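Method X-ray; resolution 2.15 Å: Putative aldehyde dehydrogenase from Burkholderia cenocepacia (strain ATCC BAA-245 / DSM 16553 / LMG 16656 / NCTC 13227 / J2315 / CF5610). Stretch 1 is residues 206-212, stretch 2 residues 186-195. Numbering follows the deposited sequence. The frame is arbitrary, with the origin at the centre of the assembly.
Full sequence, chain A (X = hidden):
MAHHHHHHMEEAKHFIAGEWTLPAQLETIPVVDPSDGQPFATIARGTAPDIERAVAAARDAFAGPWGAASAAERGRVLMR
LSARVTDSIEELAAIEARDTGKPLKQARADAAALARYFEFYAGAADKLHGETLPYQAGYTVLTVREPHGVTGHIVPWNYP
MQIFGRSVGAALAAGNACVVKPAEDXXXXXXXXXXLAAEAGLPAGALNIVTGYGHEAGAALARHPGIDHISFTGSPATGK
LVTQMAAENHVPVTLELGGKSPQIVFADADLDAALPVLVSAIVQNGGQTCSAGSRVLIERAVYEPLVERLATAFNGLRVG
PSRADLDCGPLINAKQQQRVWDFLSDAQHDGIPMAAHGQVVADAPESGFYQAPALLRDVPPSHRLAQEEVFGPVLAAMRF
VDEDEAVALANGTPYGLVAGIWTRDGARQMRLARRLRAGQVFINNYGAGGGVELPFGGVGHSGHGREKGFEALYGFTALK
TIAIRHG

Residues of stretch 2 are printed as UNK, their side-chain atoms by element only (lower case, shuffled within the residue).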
ATOM      1  N   ALA A 206     -21.464 -21.912  -1.676  1.00 20.62           N
ATOM      2  CA  ALA A 206     -20.685 -20.693  -1.478  1.00 20.99           C
ATOM      3  C   ALA A 206     -21.512 -19.636  -0.756  1.00 20.48           C
ATOM      4  O   ALA A 206     -20.983 -18.840   0.021  1.00 21.08           O
ATOM      5  CB  ALA A 206     -20.184 -20.158  -2.810  1.00 24.04           C
ATOM      6  N   LEU A 207     -22.812 -19.635  -1.025  1.00 19.65           N
ATOM      7  CA  LEU A 207     -23.743 -18.753  -0.337  1.00 18.85           C
ATOM      8  C   LEU A 207     -24.894 -19.566   0.242  1.00 22.12           C
ATOM      9  O   LEU A 207     -25.570 -20.302  -0.479  1.00 19.16           O
ATOM     10  CB  LEU A 207     -24.275 -17.675  -1.282  1.00 17.85           C
ATOM     11  CG  LEU A 207     -25.314 -16.717  -0.695  1.00 17.32           C
ATOM     12  CD1 LEU A 207     -24.745 -15.969   0.503  1.00 16.99           C
ATOM     13  CD2 LEU A 207     -25.806 -15.743  -1.757  1.00 16.37           C
ATOM     14  N   ASN A 208     -25.107 -19.436   1.548  1.00 15.08           N
ATOM     15  CA  ASN A 208     -26.172 -20.160   2.230  1.00 18.84           C
ATOM     16  C   ASN A 208     -27.021 -19.204   3.057  1.00 23.36           C
ATOM     17  O   ASN A 208     -26.492 -18.368   3.790  1.00 26.35           O
ATOM     18  CB  ASN A 208     -25.595 -21.259   3.126  1.00 15.66           C
ATOM     19  CG  ASN A 208     -24.701 -22.219   2.368  1.00 21.11           C
ATOM     20  OD1 ASN A 208     -25.175 -23.173   1.752  1.00 21.08           O
ATOM     21  ND2 ASN A 208     -23.396 -21.972   2.411  1.00 15.40           N
ATOM     22  N   ILE A 209     -28.337 -19.330   2.934  1.00 15.93           N
ATOM     23  CA  ILE A 209     -29.254 -18.461   3.659  1.00 19.04           C
ATOM     24  C   ILE A 209     -30.118 -19.282   4.607  1.00 21.76           C
ATOM     25  O   ILE A 209     -30.790 -20.225   4.187  1.00 23.14           O
ATOM     26  CB  ILE A 209     -30.140 -17.649   2.697  1.00 20.20           C
ATOM     27  CG1 ILE A 209     -29.325 -17.120   1.514  1.00 24.92           C
ATOM     28  CG2 ILE A 209     -30.823 -16.513   3.442  1.00 18.88           C
ATOM     29  CD1 ILE A 209     -28.294 -16.084   1.890  1.00 26.80           C
ATOM     30  N   VAL A 210     -30.096 -18.926   5.886  1.00 22.30           N
ATOM     31  CA  VAL A 210     -30.958 -19.571   6.870  1.00 21.36           C
ATOM     32  C   VAL A 210     -31.808 -18.522   7.575  1.00 18.96           C
ATOM     33  O   VAL A 210     -31.312 -17.770   8.413  1.00 18.46           O
ATOM     34  CB  VAL A 210     -30.142 -20.388   7.890  1.00 21.57           C
ATOM     35  CG1 VAL A 210     -31.064 -20.996   8.941  1.00 17.16           C
ATOM     36  CG2 VAL A 210     -29.344 -21.473   7.186  1.00 22.32           C
ATOM     37  N   THR A 211     -33.088 -18.469   7.223  1.00 19.78           N
ATOM     38  CA  THR A 211     -34.015 -17.545   7.864  1.00 20.06           C
ATOM     39  C   THR A 211     -34.382 -18.058   9.251  1.00 21.33           C
ATOM     40  O   THR A 211     -34.187 -19.231   9.552  1.00 23.00           O
ATOM     41  CB  THR A 211     -35.298 -17.354   7.035  1.00 21.35           C
ATOM     42  OG1 THR A 211     -35.931 -18.624   6.829  1.00 25.25           O
ATOM     43  CG2 THR A 211     -34.971 -16.731   5.688  1.00 20.76           C
ATOM     44  N   GLY A 212     -34.910 -17.176  10.093  1.00 20.51           N
ATOM     45  CA  GLY A 212     -35.311 -17.562  11.433  1.00 17.85           C
ATOM     46  C   GLY A 212     -35.119 -16.478  12.473  1.00 17.36           C
ATOM     47  O   GLY A 212     -34.641 -15.384  12.167  1.00 16.69           O
ATOM     48  N   UNK A 186     -37.539  -8.712   8.058  1.00 16.46           N
ATOM     49  CA  UNK A 186     -37.402  -8.426   6.630  1.00 17.18           C
ATOM     50  C   UNK A 186     -36.198  -9.153   6.036  1.00 19.55           C
ATOM     51  O   UNK A 186     -35.054  -8.852   6.379  1.00 20.27           O
ATOM     52  c   UNK A 186     -37.283  -6.925   6.389  1.00 16.16           C
ATOM     53  N   UNK A 187     -36.454 -10.104   5.141  1.00 26.56           N
ATOM     54  CA  UNK A 187     -35.370 -10.870   4.533  1.00 21.72           C
ATOM     55  C   UNK A 187     -35.741 -11.483   3.184  1.00 18.78           C
ATOM     56  O   UNK A 187     -34.970 -12.263   2.624  1.00 23.68           O
ATOM     57  s   UNK A 187     -36.171 -13.216   5.878  1.00 22.54           S
ATOM     58  c   UNK A 187     -34.912 -11.980   5.482  1.00 19.56           C
ATOM     59  N   UNK A 188     -36.910 -11.131   2.660  1.00 18.91           N
ATOM     60  CA  UNK A 188     -37.381 -11.724   1.411  1.00 19.03           C
ATOM     61  C   UNK A 188     -36.532 -11.302   0.213  1.00 18.16           C
ATOM     62  O   UNK A 188     -36.378 -12.064  -0.742  1.00 19.72           O
ATOM     63  c   UNK A 188     -38.846 -11.363   1.161  1.00 23.32           C
ATOM     64  c   UNK A 188     -41.287 -11.843   1.496  1.00 21.71           C
ATOM     65  c   UNK A 188     -39.876 -12.141   1.983  1.00 23.96           C
ATOM     66  c   UNK A 188     -39.587 -13.633   1.926  1.00 24.74           C
ATOM     67  N   UNK A 189     -35.982 -10.094   0.265  1.00 17.41           N
ATOM     68  CA  UNK A 189     -35.148  -9.599  -0.823  1.00 21.08           C
ATOM     69  C   UNK A 189     -33.863 -10.413  -0.930  1.00 18.20           C
ATOM     70  O   UNK A 189     -33.428 -10.757  -2.028  1.00 19.55           O
ATOM     71  c   UNK A 189     -34.822  -8.118  -0.625  1.00 21.13           C
ATOM     72  o   UNK A 189     -34.023  -7.921   0.530  1.00 25.25           O
ATOM     73  N   UNK A 190     -33.272 -10.726   0.219  1.00 18.67           N
ATOM     74  CA  UNK A 190     -32.020 -11.473   0.285  1.00 17.31           C
ATOM     75  C   UNK A 190     -32.160 -12.855  -0.352  1.00 18.91           C
ATOM     76  O   UNK A 190     -31.256 -13.321  -1.048  1.00 21.25           O
ATOM     77  c   UNK A 190     -31.534 -11.591   1.745  1.00 20.65           C
ATOM     78  c   UNK A 190     -30.445 -12.648   1.872  1.00 21.93           C
ATOM     79  c   UNK A 190     -31.042 -10.243   2.249  1.00 21.05           C
ATOM     80  N   UNK A 191     -33.298 -13.500  -0.115  1.00 16.96           N
ATOM     81  CA  UNK A 191     -33.574 -14.816  -0.686  1.00 21.01           C
ATOM     82  C   UNK A 191     -33.562 -14.780  -2.214  1.00 27.34           C
ATOM     83  O   UNK A 191     -33.081 -15.710  -2.862  1.00 25.73           O
ATOM     84  c   UNK A 191     -35.061 -15.519   1.325  1.00 23.67           C
ATOM     85  c   UNK A 191     -34.921 -15.342  -0.188  1.00 18.41           C
ATOM     86  c   UNK A 191     -34.106 -16.588   1.826  1.00 23.81           C
ATOM     87  c   UNK A 191     -36.495 -15.862   1.696  1.00 24.42           C
ATOM     88  N   UNK A 192     -34.097 -13.704  -2.783  1.00 28.10           N
ATOM     89  CA  UNK A 192     -34.148 -13.548  -4.232  1.00 25.77           C
ATOM     90  C   UNK A 192     -32.757 -13.272  -4.799  1.00 26.10           C
ATOM     91  O   UNK A 192     -32.438 -13.681  -5.915  1.00 25.79           O
ATOM     92  n   UNK A 192     -35.410 -13.620 -10.384  1.00 55.90           N
ATOM     93  c   UNK A 192     -35.152 -13.783  -9.093  1.00 55.22           C
ATOM     94  n   UNK A 192     -34.009 -14.339  -8.714  1.00 58.11           N
ATOM     95  n   UNK A 192     -36.038 -13.394  -8.182  1.00 48.59           N
ATOM     96  c   UNK A 192     -35.111 -12.421  -4.615  1.00 26.79           C
ATOM     97  c   UNK A 192     -35.846 -13.531  -6.741  1.00 39.44           C
ATOM     98  c   UNK A 192     -35.309 -12.255  -6.113  1.00 33.38           C
ATOM     99  N   UNK A 193     -31.934 -12.578  -4.018  1.00 24.37           N
ATOM    100  CA  UNK A 193     -30.570 -12.259  -4.425  1.00 16.87           C
ATOM    101  C   UNK A 193     -29.749 -13.540  -4.542  1.00 19.30           C
ATOM    102  O   UNK A 193     -28.904 -13.668  -5.429  1.00 19.77           O
ATOM    103  c   UNK A 193     -29.917 -11.269  -3.440  1.00 15.97           C
ATOM    104  c   UNK A 193     -28.448 -11.058  -3.777  1.00 17.51           C
ATOM    105  c   UNK A 193     -30.665  -9.946  -3.452  1.00 16.03           C
ATOM    106  N   UNK A 194     -30.015 -14.487  -3.648  1.00 16.89           N
ATOM    107  CA  UNK A 194     -29.323 -15.770  -3.650  1.00 16.97           C
ATOM    108  C   UNK A 194     -29.565 -16.522  -4.955  1.00 18.56           C
ATOM    109  O   UNK A 194     -28.669 -17.193  -5.468  1.00 20.77           O
ATOM    110  c   UNK A 194     -29.763 -16.612  -2.464  1.00 22.35           C
ATOM    111  N   UNK A 195     -30.780 -16.411  -5.485  1.00 21.76           N
ATOM    112  CA  UNK A 195     -31.116 -17.035  -6.760  1.00 27.55           C
ATOM    113  C   UNK A 195     -30.318 -16.405  -7.893  1.00 28.07           C
ATOM    114  O   UNK A 195     -29.832 -17.102  -8.782  1.00 33.36           O
ATOM    115  o   UNK A 195     -35.246 -17.091  -7.650  1.00 43.20           O
ATOM    116  c   UNK A 195     -32.613 -16.915  -7.050  1.00 32.64           C
ATOM    117  o   UNK A 195     -35.718 -18.681  -6.211  1.00 49.35           O
ATOM    118  c   UNK A 195     -34.918 -17.882  -6.741  1.00 44.47           C
ATOM    119  c   UNK A 195     -33.481 -17.871  -6.260  1.00 39.30           C
TER

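Position 186 carries a single side-chain carbon and lies out of reach of the strand; one methyl means Ala186, a small residue for a buried place. Position 187 has one carbon followed by a sulfur, and the sulfur lies 3.7 Å from CG2 of Thr211. This is Cys187, at the N-cap position. Its SG packs against the CG2 methyl of Thr211, and the small side chain fits this buried place.

At position 188 four carbons fork at the second, the pattern of leucine. The CA-to-CB bond of Leu188 points away from the strand, and although its end comes nearer, it makes no contact; partly exposed, its bulk is unconstrained by stretch 1. Position 189 shows one carbon and one oxygen, hence Ser189; it too is out of reach, and its buried hydroxyl is satisfied by a hydrogen bond elsewhere in the structure.

Position 190 has a carbon carrying two others, a fork at CB that identifies valine. Val190 points toward the strand, and its CG1 packs 4.1 Å from CD1 of Ile209. Position 191 again has four carbons forked at the second. Leu191 leaves the backbone sideways, but its length brings the end back: CD2 lies 3.7 Å from CG2 of Ile209 and 4.0 Å from CG2 of Thr211, which follows the strand.

Position 192 has three carbons, a nitrogen, then a carbon bearing two more nitrogens: a guanidinium, so Arg192. It does not reach the strand and is partly exposed, where a charge can lie; NE and NH2 are hydrogen-bonded elsewhere in the structure. Position 193 has three carbons branched at the first; Val193 is set sideways, makes no contact with stretch 1, and is buried, where an apolar side chain is at home.

Position 194 has one carbon. Ala194 points toward the strand, its CB 4.0 Å from CG1 of Ile209 and 4.1 Å from CD2 of Leu207. So short a side chain leaves these larger neighbours room beside the helix backbone. Position 195 has three carbons, the third carrying two oxygens: Glu195, directed away. Its OE1 forms a salt bridge with NH1 of Arg192 at 3.2 Å, through charge alone, since the oxygen lies well out of the guanidinium plane.

The contact works by packing, without hydrogen bonds between the stretches. Strand and helix run roughly antiparallel, at 150°. Alternation along the extended chain turns Leu207, Ile209 and Thr211 toward the helix, while Asn208 and Val210 point away. Ile209 is the centre, touching Val190, Leu191 and Ala194.

Stretch 2 186-195: ACLSVLRVAE
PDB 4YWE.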